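Local coordinates for L-lysine 6-oxidase (Marinomonas mediterranea, PDB 3WEU), which oxidises the side-chain amine of L-lysine with a cysteine tryptophylquinone cofactor, releasing ammonium and the hydrogen peroxide that makes it antibacterial, at residues N314-F322 / I373-S381; K336-R347 / L410-F421. All blocks are in the same frame, centred on the assembly; numbering follows the deposited sequence.

Contact 1: N314-F322 / I373-S381; sequences NVQSMSGFF and ILPLMPMNS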
loop_
_atom_site.group_PDB
_atom_site.type_symbol
_atom_site.label_atom_id
_atom_site.label_comp_id
_atom_site.label_asym_id
_atom_site.label_seq_id
_atom_site.Cartn_x
_atom_site.Cartn_y
_atom_site.Cartn_z
ATOM N N ASN A 314 11.728 -9.335 -30.588
ATOM C CA ASN A 314 11.381 -10.413 -31.492
ATOM C C ASN A 314 10.365 -9.918 -32.502
ATOM O O ASN A 314 9.174 -9.915 -32.242
ATOM C CB ASN A 314 10.885 -11.625 -30.726
ATOM C CG ASN A 314 11.994 -12.281 -29.962
ATOM O OD1 ASN A 314 13.066 -12.504 -30.491
ATOM N ND2 ASN A 314 11.760 -12.559 -28.692
ATOM N N VAL A 315 10.903 -9.506 -33.655
ATOM C CA VAL A 315 10.124 -8.964 -34.731
ATOM C C VAL A 315 10.485 -9.671 -36.031
ATOM O O VAL A 315 10.718 -9.055 -37.087
ATOM C CB VAL A 315 10.380 -7.448 -34.851
ATOM C CG1 VAL A 315 9.679 -6.746 -33.702
ATOM C CG2 VAL A 315 11.919 -7.176 -34.966
ATOM N N GLN A 316 10.453 -10.997 -35.988
ATOM C CA GLN A 316 10.832 -11.825 -37.118
ATOM C C GLN A 316 9.928 -11.569 -38.327
ATOM O O GLN A 316 10.358 -11.688 -39.457
ATOM C CB GLN A 316 10.757 -13.295 -36.704
ATOM C CG GLN A 316 11.781 -13.711 -35.683
ATOM C CD GLN A 316 11.465 -13.346 -34.241
ATOM O OE1 GLN A 316 10.450 -12.706 -33.891
ATOM N NE2 GLN A 316 12.420 -13.665 -33.386
ATOM N N SER A 317 8.692 -11.178 -38.094
ATOM C CA SER A 317 7.816 -10.847 -39.222
ATOM C C SER A 317 8.329 -9.738 -40.091
ATOM O O SER A 317 7.911 -9.643 -41.238
ATOM C CB SER A 317 6.408 -10.523 -38.719
ATOM O OG SER A 317 6.261 -9.234 -38.208
ATOM N N MET A 318 9.280 -8.935 -39.596
ATOM C CA MET A 318 9.931 -7.892 -40.373
ATOM C C MET A 318 11.080 -8.373 -41.224
ATOM O O MET A 318 11.591 -7.623 -42.068
ATOM C CB MET A 318 10.420 -6.728 -39.489
ATOM C CG MET A 318 9.234 -6.074 -38.754
ATOM S SD MET A 318 9.389 -4.339 -38.374
ATOM C CE MET A 318 10.456 -4.318 -36.975
ATOM N N SER A 319 11.397 -9.658 -41.089
ATOM C CA SER A 319 12.571 -10.200 -41.789
ATOM C C SER A 319 12.453 -10.137 -43.278
ATOM O O SER A 319 13.446 -9.923 -43.976
ATOM C CB SER A 319 12.922 -11.598 -41.264
ATOM O OG SER A 319 11.892 -12.433 -41.660
ATOM N N GLY A 320 11.266 -10.320 -43.817
ATOM C CA GLY A 320 11.088 -10.216 -45.269
ATOM C C GLY A 320 11.404 -8.853 -45.853
ATOM O O GLY A 320 11.506 -8.741 -47.062
ATOM N N PHE A 321 11.532 -7.834 -45.013
ATOM C CA PHE A 321 11.776 -6.517 -45.457
ATOM C C PHE A 321 13.264 -6.182 -45.502
ATOM O O PHE A 321 13.619 -5.057 -45.917
ATOM C CB PHE A 321 10.934 -5.521 -44.682
ATOM C CG PHE A 321 9.462 -5.807 -44.841
ATOM C CD1 PHE A 321 8.783 -5.310 -45.944
ATOM C CD2 PHE A 321 8.787 -6.703 -44.014
ATOM C CE1 PHE A 321 7.432 -5.637 -46.187
ATOM C CE2 PHE A 321 7.466 -7.058 -44.258
ATOM C CZ PHE A 321 6.772 -6.516 -45.343
ATOM N N PHE A 322 14.116 -7.097 -45.062
ATOM C CA PHE A 322 15.531 -6.869 -45.226
ATOM C C PHE A 322 16.231 -8.142 -45.743
ATOM O O PHE A 322 17.419 -8.333 -45.582
ATOM C CB PHE A 322 16.197 -6.294 -44.008
ATOM C CG PHE A 322 16.061 -7.120 -42.767
ATOM C CD1 PHE A 322 17.071 -7.943 -42.372
ATOM C CD2 PHE A 322 14.932 -7.032 -41.982
ATOM C CE1 PHE A 322 16.995 -8.677 -41.172
ATOM C CE2 PHE A 322 14.840 -7.752 -40.780
ATOM C CZ PHE A 322 15.862 -8.569 -40.374
ATOM N N ILE A 373 -1.489 -13.939 -44.360
ATOM C CA ILE A 373 -1.337 -13.219 -43.106
ATOM C C ILE A 373 0.085 -12.733 -42.815
ATOM O O ILE A 373 1.013 -13.531 -42.611
ATOM C CB ILE A 373 -1.772 -14.092 -41.955
ATOM C CG1 ILE A 373 -3.196 -14.537 -42.183
ATOM C CG2 ILE A 373 -1.719 -13.340 -40.667
ATOM C CD1 ILE A 373 -3.677 -15.634 -41.271
ATOM N N LEU A 374 0.227 -11.435 -42.751
ATOM C CA LEU A 374 1.519 -10.784 -42.381
ATOM C C LEU A 374 1.212 -9.525 -41.615
ATOM O O LEU A 374 0.355 -8.760 -42.050
ATOM C CB LEU A 374 2.355 -10.394 -43.646
ATOM C CG LEU A 374 3.732 -9.805 -43.401
ATOM C CD1 LEU A 374 4.655 -10.885 -42.809
ATOM C CD2 LEU A 374 4.281 -9.307 -44.742
ATOM N N PRO A 375 1.925 -9.272 -40.501
ATOM C CA PRO A 375 1.774 -7.951 -39.803
ATOM C C PRO A 375 2.302 -6.843 -40.668
ATOM O O PRO A 375 3.426 -6.942 -41.209
ATOM C CB PRO A 375 2.637 -8.098 -38.516
ATOM C CG PRO A 375 2.675 -9.628 -38.281
ATOM C CD PRO A 375 2.718 -10.233 -39.703
ATOM N N LEU A 376 1.513 -5.779 -40.778
ATOM C CA LEU A 376 1.903 -4.652 -41.555
ATOM C C LEU A 376 3.014 -3.831 -40.914
ATOM O O LEU A 376 3.313 -4.026 -39.736
ATOM C CB LEU A 376 0.679 -3.819 -41.884
ATOM C CG LEU A 376 -0.447 -4.527 -42.638
ATOM C CD1 LEU A 376 -1.630 -3.585 -42.787
ATOM C CD2 LEU A 376 -0.008 -4.969 -44.026
ATOM N N MET A 377 3.683 -3.002 -41.742
ATOM C CA MET A 377 4.978 -2.469 -41.425
ATOM C C MET A 377 4.955 -0.972 -41.150
ATOM O O MET A 377 4.189 -0.226 -41.779
ATOM C CB MET A 377 5.947 -2.727 -42.588
ATOM C CG MET A 377 6.335 -4.209 -42.642
ATOM S SD MET A 377 7.501 -4.626 -41.337
ATOM C CE MET A 377 8.920 -3.728 -41.879
ATOM N N PRO A 378 5.853 -0.512 -40.276
ATOM C CA PRO A 378 6.707 -1.319 -39.417
ATOM C C PRO A 378 5.790 -1.946 -38.330
ATOM O O PRO A 378 4.771 -1.341 -37.951
ATOM C CB PRO A 378 7.672 -0.301 -38.824
ATOM C CG PRO A 378 7.079 1.011 -39.083
ATOM C CD PRO A 378 6.016 0.913 -40.078
ATOM N N MET A 379 6.144 -3.129 -37.873
ATOM C CA MET A 379 5.349 -3.805 -36.839
ATOM C C MET A 379 5.774 -3.391 -35.419
ATOM O O MET A 379 6.815 -3.854 -34.887
ATOM C CB MET A 379 5.410 -5.288 -37.010
ATOM C CG MET A 379 4.492 -6.053 -36.037
ATOM S SD MET A 379 2.757 -5.516 -36.095
ATOM C CE MET A 379 2.584 -5.128 -34.326
ATOM N N ASN A 380 4.929 -2.557 -34.805
ATOM C CA ASN A 380 5.220 -1.840 -33.564
ATOM C C ASN A 380 3.929 -1.123 -33.188
ATOM O O ASN A 380 3.001 -0.920 -34.031
ATOM C CB ASN A 380 6.327 -0.827 -33.779
ATOM C CG ASN A 380 7.039 -0.384 -32.502
ATOM O OD1 ASN A 380 8.042 -0.990 -32.094
ATOM N ND2 ASN A 380 6.582 0.773 -31.914
ATOM N N SER A 381 3.822 -0.789 -31.908
ATOM C CA SER A 381 2.741 0.091 -31.467
ATOM C C SER A 381 2.787 1.429 -32.153
ATOM O O SER A 381 3.878 1.935 -32.527
ATOM C CB SER A 381 2.850 0.342 -29.999
ATOM O OG SER A 381 1.745 1.076 -29.563
HETATM O O HOH W 1 5.835 -7.700 -40.285
#

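Contact 2: K336-R347 / L410-F421; sequences KANRMKYYNYFR and LFLLGQWAEGEF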
loop_
_atom_site.group_PDB
_atom_site.type_symbol
_atom_site.label_atom_id
_atom_site.label_comp_id
_atom_site.label_asym_id
_atom_site.label_seq_id
_atom_site.Cartn_x
_atom_site.Cartn_y
_atom_site.Cartn_z
ATOM N N LYS A 336 9.018 -4.348 -60.646
ATOM C CA LYS A 336 8.048 -3.453 -60.034
ATOM C C LYS A 336 6.996 -4.161 -59.148
ATOM O O LYS A 336 6.678 -3.663 -58.075
ATOM C CB LYS A 336 7.362 -2.587 -61.063
ATOM C CG LYS A 336 6.381 -1.572 -60.510
ATOM C CD LYS A 336 5.882 -0.527 -61.529
ATOM C CE LYS A 336 4.786 0.298 -60.913
ATOM N NZ LYS A 336 4.182 1.219 -61.913
ATOM N N ALA A 337 6.430 -5.255 -59.600
ATOM C CA ALA A 337 5.414 -5.938 -58.799
ATOM C C ALA A 337 6.016 -6.325 -57.432
ATOM O O ALA A 337 5.323 -6.165 -56.434
ATOM C CB ALA A 337 4.839 -7.167 -59.504
ATOM N N ASN A 338 7.291 -6.744 -57.405
ATOM C CA ASN A 338 7.988 -6.988 -56.157
ATOM C C ASN A 338 8.139 -5.767 -55.264
ATOM O O ASN A 338 7.844 -5.824 -54.044
ATOM C CB ASN A 338 9.385 -7.523 -56.421
ATOM C CG ASN A 338 9.394 -8.935 -56.924
ATOM O OD1 ASN A 338 8.505 -9.706 -56.651
ATOM N ND2 ASN A 338 10.449 -9.293 -57.616
ATOM N N ARG A 339 8.570 -4.639 -55.836
ATOM C CA ARG A 339 8.744 -3.426 -55.021
ATOM C C ARG A 339 7.405 -2.923 -54.487
ATOM O O ARG A 339 7.315 -2.464 -53.333
ATOM C CB ARG A 339 9.456 -2.318 -55.790
ATOM C CG ARG A 339 10.892 -2.657 -56.156
ATOM C CD ARG A 339 11.559 -1.468 -56.827
ATOM N NE ARG A 339 11.358 -1.588 -58.249
ATOM C CZ ARG A 339 10.518 -0.866 -58.956
ATOM N NH1 ARG A 339 9.820 0.078 -58.392
ATOM N NH2 ARG A 339 10.393 -1.094 -60.232
ATOM N N MET A 340 6.367 -3.017 -55.327
ATOM C CA MET A 340 5.049 -2.559 -54.939
ATOM C C MET A 340 4.448 -3.449 -53.808
ATOM O O MET A 340 3.750 -2.947 -52.913
ATOM C CB MET A 340 4.110 -2.602 -56.121
ATOM C CG MET A 340 4.333 -1.560 -57.162
ATOM S SD MET A 340 3.953 0.090 -56.594
ATOM C CE MET A 340 2.406 -0.130 -55.888
ATOM N N LYS A 341 4.691 -4.744 -53.893
ATOM C CA LYS A 341 4.227 -5.660 -52.864
ATOM C C LYS A 341 4.893 -5.262 -51.532
ATOM O O LYS A 341 4.213 -5.204 -50.536
ATOM C CB LYS A 341 4.536 -7.066 -53.175
ATOM C CG LYS A 341 3.736 -8.047 -52.311
ATOM C CD LYS A 341 4.133 -9.461 -52.673
ATOM C CE LYS A 341 2.991 -10.477 -52.771
ATOM N NZ LYS A 341 1.884 -10.107 -51.880
ATOM N N TYR A 342 6.202 -4.997 -51.533
ATOM C CA TYR A 342 6.973 -4.600 -50.348
ATOM C C TYR A 342 6.363 -3.317 -49.760
ATOM O O TYR A 342 6.026 -3.234 -48.596
ATOM C CB TYR A 342 8.452 -4.392 -50.781
ATOM C CG TYR A 342 9.454 -4.001 -49.737
ATOM C CD1 TYR A 342 9.384 -2.782 -49.072
ATOM C CD2 TYR A 342 10.523 -4.851 -49.424
ATOM C CE1 TYR A 342 10.339 -2.417 -48.100
ATOM C CE2 TYR A 342 11.440 -4.499 -48.440
ATOM C CZ TYR A 342 11.361 -3.280 -47.801
ATOM O OH TYR A 342 12.278 -2.959 -46.820
ATOM N N TYR A 343 6.143 -2.322 -50.613
ATOM C CA TYR A 343 5.567 -1.074 -50.208
ATOM C C TYR A 343 4.132 -1.186 -49.678
ATOM O O TYR A 343 3.765 -0.539 -48.704
ATOM C CB TYR A 343 5.533 -0.113 -51.426
ATOM C CG TYR A 343 4.760 1.148 -51.162
ATOM C CD1 TYR A 343 5.293 2.174 -50.434
ATOM C CD2 TYR A 343 3.476 1.325 -51.655
ATOM C CE1 TYR A 343 4.574 3.371 -50.207
ATOM C CE2 TYR A 343 2.757 2.488 -51.442
ATOM C CZ TYR A 343 3.317 3.523 -50.704
ATOM O OH TYR A 343 2.592 4.677 -50.424
ATOM N N ASN A 344 3.357 -2.036 -50.322
ATOM C CA ASN A 344 1.940 -2.159 -49.953
ATOM C C ASN A 344 1.761 -2.875 -48.627
ATOM O O ASN A 344 0.670 -2.875 -48.086
ATOM C CB ASN A 344 1.147 -2.824 -51.042
ATOM C CG ASN A 344 0.849 -1.891 -52.197
ATOM O OD1 ASN A 344 0.610 -0.704 -51.996
ATOM N ND2 ASN A 344 0.611 -2.486 -53.350
ATOM N N TYR A 345 2.847 -3.443 -48.067
ATOM C CA TYR A 345 2.787 -3.958 -46.708
ATOM C C TYR A 345 3.033 -2.929 -45.633
ATOM O O TYR A 345 2.887 -3.248 -44.409
ATOM C CB TYR A 345 3.784 -5.104 -46.567
ATOM C CG TYR A 345 3.339 -6.456 -47.113
ATOM C CD1 TYR A 345 2.046 -6.985 -46.833
ATOM C CD2 TYR A 345 4.199 -7.240 -47.868
ATOM C CE1 TYR A 345 1.675 -8.282 -47.288
ATOM C CE2 TYR A 345 3.824 -8.516 -48.334
ATOM C CZ TYR A 345 2.600 -9.029 -48.001
ATOM O OH TYR A 345 2.264 -10.232 -48.404
ATOM N N PHE A 346 3.397 -1.700 -46.027
ATOM C CA PHE A 346 3.530 -0.587 -45.065
ATOM C C PHE A 346 2.193 0.042 -44.825
ATOM O O PHE A 346 1.410 0.220 -45.745
ATOM C CB PHE A 346 4.588 0.412 -45.508
ATOM C CG PHE A 346 6.000 -0.109 -45.295
ATOM C CD1 PHE A 346 6.504 -1.154 -46.038
ATOM C CD2 PHE A 346 6.781 0.467 -44.343
ATOM C CE1 PHE A 346 7.777 -1.657 -45.804
ATOM C CE2 PHE A 346 8.053 0.001 -44.066
ATOM C CZ PHE A 346 8.559 -1.074 -44.785
ATOM N N ARG A 347 1.903 0.323 -43.540
ATOM C CA ARG A 347 0.689 1.073 -43.199
ATOM C C ARG A 347 0.763 2.498 -43.714
ATOM O O ARG A 347 1.770 3.230 -43.522
ATOM C CB ARG A 347 0.402 1.091 -41.705
ATOM C CG ARG A 347 0.283 -0.280 -41.055
ATOM C CD ARG A 347 -0.308 -0.168 -39.630
ATOM N NE ARG A 347 -0.271 -1.522 -39.103
ATOM C CZ ARG A 347 0.834 -2.135 -38.638
ATOM N NH1 ARG A 347 1.974 -1.533 -38.498
ATOM N NH2 ARG A 347 0.765 -3.382 -38.262
ATOM N N LEU A 410 7.525 7.634 -46.045
ATOM C CA LEU A 410 6.636 6.746 -46.805
ATOM C C LEU A 410 6.480 7.230 -48.253
ATOM O O LEU A 410 6.452 6.420 -49.204
ATOM C CB LEU A 410 5.311 6.655 -46.106
ATOM C CG LEU A 410 4.290 5.749 -46.740
ATOM C CD1 LEU A 410 4.676 4.275 -46.570
ATOM C CD2 LEU A 410 2.875 5.965 -46.228
ATOM N N PHE A 411 6.469 8.549 -48.442
ATOM C CA PHE A 411 6.455 9.090 -49.795
ATOM C C PHE A 411 7.673 8.559 -50.611
ATOM O O PHE A 411 7.570 8.079 -51.731
ATOM C CB PHE A 411 6.507 10.614 -49.775
ATOM C CG PHE A 411 6.787 11.177 -51.112
ATOM C CD1 PHE A 411 5.850 11.022 -52.109
ATOM C CD2 PHE A 411 8.017 11.693 -51.410
ATOM C CE1 PHE A 411 6.099 11.472 -53.395
ATOM C CE2 PHE A 411 8.281 12.146 -52.679
ATOM C CZ PHE A 411 7.327 12.025 -53.693
ATOM N N LEU A 412 8.835 8.641 -50.006
ATOM C CA LEU A 412 10.031 8.182 -50.651
ATOM C C LEU A 412 10.032 6.694 -50.911
ATOM O O LEU A 412 10.444 6.229 -51.984
ATOM C CB LEU A 412 11.254 8.651 -49.869
ATOM C CG LEU A 412 11.520 10.142 -49.735
ATOM C CD1 LEU A 412 12.555 10.517 -48.695
ATOM C CD2 LEU A 412 12.010 10.698 -51.053
ATOM N N LEU A 413 9.495 5.915 -49.982
ATOM C CA LEU A 413 9.328 4.509 -50.205
ATOM C C LEU A 413 8.411 4.191 -51.391
ATOM O O LEU A 413 8.709 3.329 -52.202
ATOM C CB LEU A 413 8.886 3.764 -48.888
ATOM C CG LEU A 413 9.021 2.240 -48.962
ATOM C CD1 LEU A 413 10.487 1.788 -48.989
ATOM C CD2 LEU A 413 8.310 1.606 -47.764
ATOM N N GLY A 414 7.349 4.969 -51.549
ATOM C CA GLY A 414 6.415 4.838 -52.661
ATOM C C GLY A 414 7.070 5.215 -53.997
ATOM O O GLY A 414 6.737 4.620 -55.021
ATOM N N GLN A 415 7.979 6.197 -53.999
ATOM C CA GLN A 415 8.716 6.520 -55.195
ATOM C C GLN A 415 9.615 5.347 -55.588
ATOM O O GLN A 415 9.700 4.964 -56.766
ATOM C CB GLN A 415 9.528 7.793 -55.000
ATOM C CG GLN A 415 8.716 9.069 -54.814
ATOM C CD GLN A 415 7.680 9.252 -55.887
ATOM O OE1 GLN A 415 6.525 8.770 -55.763
ATOM N NE2 GLN A 415 8.050 9.954 -56.947
ATOM N N TRP A 416 10.282 4.754 -54.623
ATOM C CA TRP A 416 11.003 3.548 -54.849
ATOM C C TRP A 416 10.148 2.476 -55.437
ATOM O O TRP A 416 10.548 1.857 -56.465
ATOM C CB TRP A 416 11.732 3.079 -53.560
ATOM C CG TRP A 416 12.307 1.724 -53.609
ATOM C CD1 TRP A 416 13.552 1.352 -54.083
ATOM C CD2 TRP A 416 11.730 0.536 -53.073
ATOM N NE1 TRP A 416 13.731 0.012 -53.933
ATOM C CE2 TRP A 416 12.618 -0.525 -53.338
ATOM C CE3 TRP A 416 10.511 0.250 -52.482
ATOM C CZ2 TRP A 416 12.357 -1.811 -52.941
ATOM C CZ3 TRP A 416 10.231 -1.067 -52.128
ATOM C CH2 TRP A 416 11.149 -2.062 -52.332
ATOM N N ALA A 417 8.971 2.256 -54.858
ATOM C CA ALA A 417 8.083 1.210 -55.343
ATOM C C ALA A 417 7.693 1.464 -56.837
ATOM O O ALA A 417 7.663 0.521 -57.675
ATOM C CB ALA A 417 6.838 1.194 -54.515
ATOM N N GLU A 418 7.391 2.723 -57.128
ATOM C CA GLU A 418 7.180 3.167 -58.535
ATOM C C GLU A 418 8.338 3.043 -59.495
ATOM O O GLU A 418 8.096 3.109 -60.685
ATOM C CB GLU A 418 6.658 4.584 -58.605
ATOM C CG GLU A 418 5.309 4.728 -57.926
ATOM C CD GLU A 418 4.149 4.114 -58.715
ATOM O OE1 GLU A 418 4.320 3.642 -59.840
ATOM O OE2 GLU A 418 3.059 4.126 -58.176
ATOM N N GLY A 419 9.574 2.885 -59.031
ATOM C CA GLY A 419 10.713 2.833 -59.923
ATOM C C GLY A 419 11.347 4.225 -60.125
ATOM O O GLY A 419 12.320 4.355 -60.844
ATOM N N GLU A 420 10.834 5.219 -59.425
ATOM C CA GLU A 420 11.362 6.590 -59.411
ATOM C C GLU A 420 12.464 6.732 -58.407
ATOM O O GLU A 420 12.339 7.400 -57.409
ATOM C CB GLU A 420 10.264 7.554 -59.115
ATOM C CG GLU A 420 9.084 7.479 -60.102
ATOM C CD GLU A 420 9.420 8.127 -61.479
ATOM O OE1 GLU A 420 10.615 8.388 -61.798
ATOM O OE2 GLU A 420 8.482 8.363 -62.245
ATOM N N PHE A 421 13.548 6.053 -58.653
ATOM C CA PHE A 421 14.691 6.174 -57.819
ATOM C C PHE A 421 15.960 5.843 -58.523
ATOM O O PHE A 421 15.965 5.078 -59.464
ATOM C CB PHE A 421 14.648 5.261 -56.571
ATOM C CG PHE A 421 14.771 3.783 -56.846
ATOM C CD1 PHE A 421 13.686 3.030 -57.319
ATOM C CD2 PHE A 421 15.949 3.130 -56.586
ATOM C CE1 PHE A 421 13.781 1.642 -57.487
ATOM C CE2 PHE A 421 16.080 1.780 -56.833
ATOM C CZ PHE A 421 15.008 1.026 -57.276
HETATM O O HOH W 2 6.375 2.782 -62.729
HETATM O O HOH W 3 3.915 6.858 -50.571
#

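Contact 1: N314-F322 / I373-S381
Met-377 and Phe-321 run past one another head to tail, CG of the methionine lying over one face of the ring, 3.6 Å from the ring centroid, a CH-pi contact. Bends at chi2 (-75°) and chi3 (-68°) curl the rest of the methionine back, leaving SD obliquely placed 4.1 Å from the centroid of the Phe-321 ring and CE against CG of Phe-321. Leu-374 reaches the same ring at its rim, CD2 lying near the ring plane 3.8 Å from CZ of Phe-321. The curled thioether also meets Met-318, whose CG is 3.4 Å from SD of Met-377. The sulfur of Met-318 accepts a weak hydrogen bond from the backbone N of Met-379, just beyond the cis peptide that precedes Pro-378. Ser-317 rests its OG on CG of Pro-375 at 3.6 Å, and a water bridges that hydroxyl to the carbonyl O of Pro-375, to which it donates. Tyr-576 of strand 575-579 touches Pro-375 and Met-379, while Ile-306 of helix 295-308 meets Met-318. The arrangement is a Met-aromatic contact within a sulfur-rich apolar cluster, packing the 3-10 turn 316-321 on an irregular, proline-containing loop.

Contact 2: K336-R347 / L410-F421
Helices 336-344 and 410-418 form a close, nearly antiparallel pair, their axes 8.2 Å apart at 158°, with Tyr-343 as a knob among Leu-410, Leu-413, Gly-414 and Ala-417. Its chi1 of 171° swings the ring away from its own backbone N and into this hole, where CA of Gly-414 lies over a face, 3.4 Å from CE1 of Tyr-343. Its hydroxyl shares a water with the carbonyl O of Leu-410 and also bonds to Gln-348. Leu-413 centres its CD2 over the Phe-346 ring, 3.6 Å from the centroid. Trp-416 turns its edge toward a face of Tyr-342, the planes at 71°, while CG of Arg-339 lies over the indole's six-membered ring. The guanidinium points at the helix's last turn, where the modelled NH1 is too close to O of Ala-417 for its bonding to be certain; NH2 bonds to O of Ser-332. A Schellman motif at Gly-419 ends the helix. Extended Lys-336 brings NZ within 3.2 Å of OE1 of Glu-418 in a salt bridge. Two basic side chains thus lie by the C-terminal end of helix 410-418, where their charge would probably suit its dipole; Lys-336 reaches the carbonyl of Glu-418 only through water.

The centres of contacts 1 and 2 lie about 16 Å apart, on the same side of the chain's centre. Their segments alternate along the chain, in the order 314-322, 336-347, 373-381 and 410-421, so the two loops they close overlap in sequence. They also touch directly: OH of Tyr-342 probably hydrogen-bonds to O of Phe-321 at 2.6 Å, and N of Met-377 to O of Tyr-345 at 2.8 Å. The guanidinium of Arg-347 lies close to the carbonyl oxygens of Leu-376 and Pro-378, with a weak hydrogen bond from NH1 to the latter. Helix 295-308 backs both, meeting Phe-322 in one and Trp-416 in the other. Together they join the helix pair to the loops beside it in one connected region.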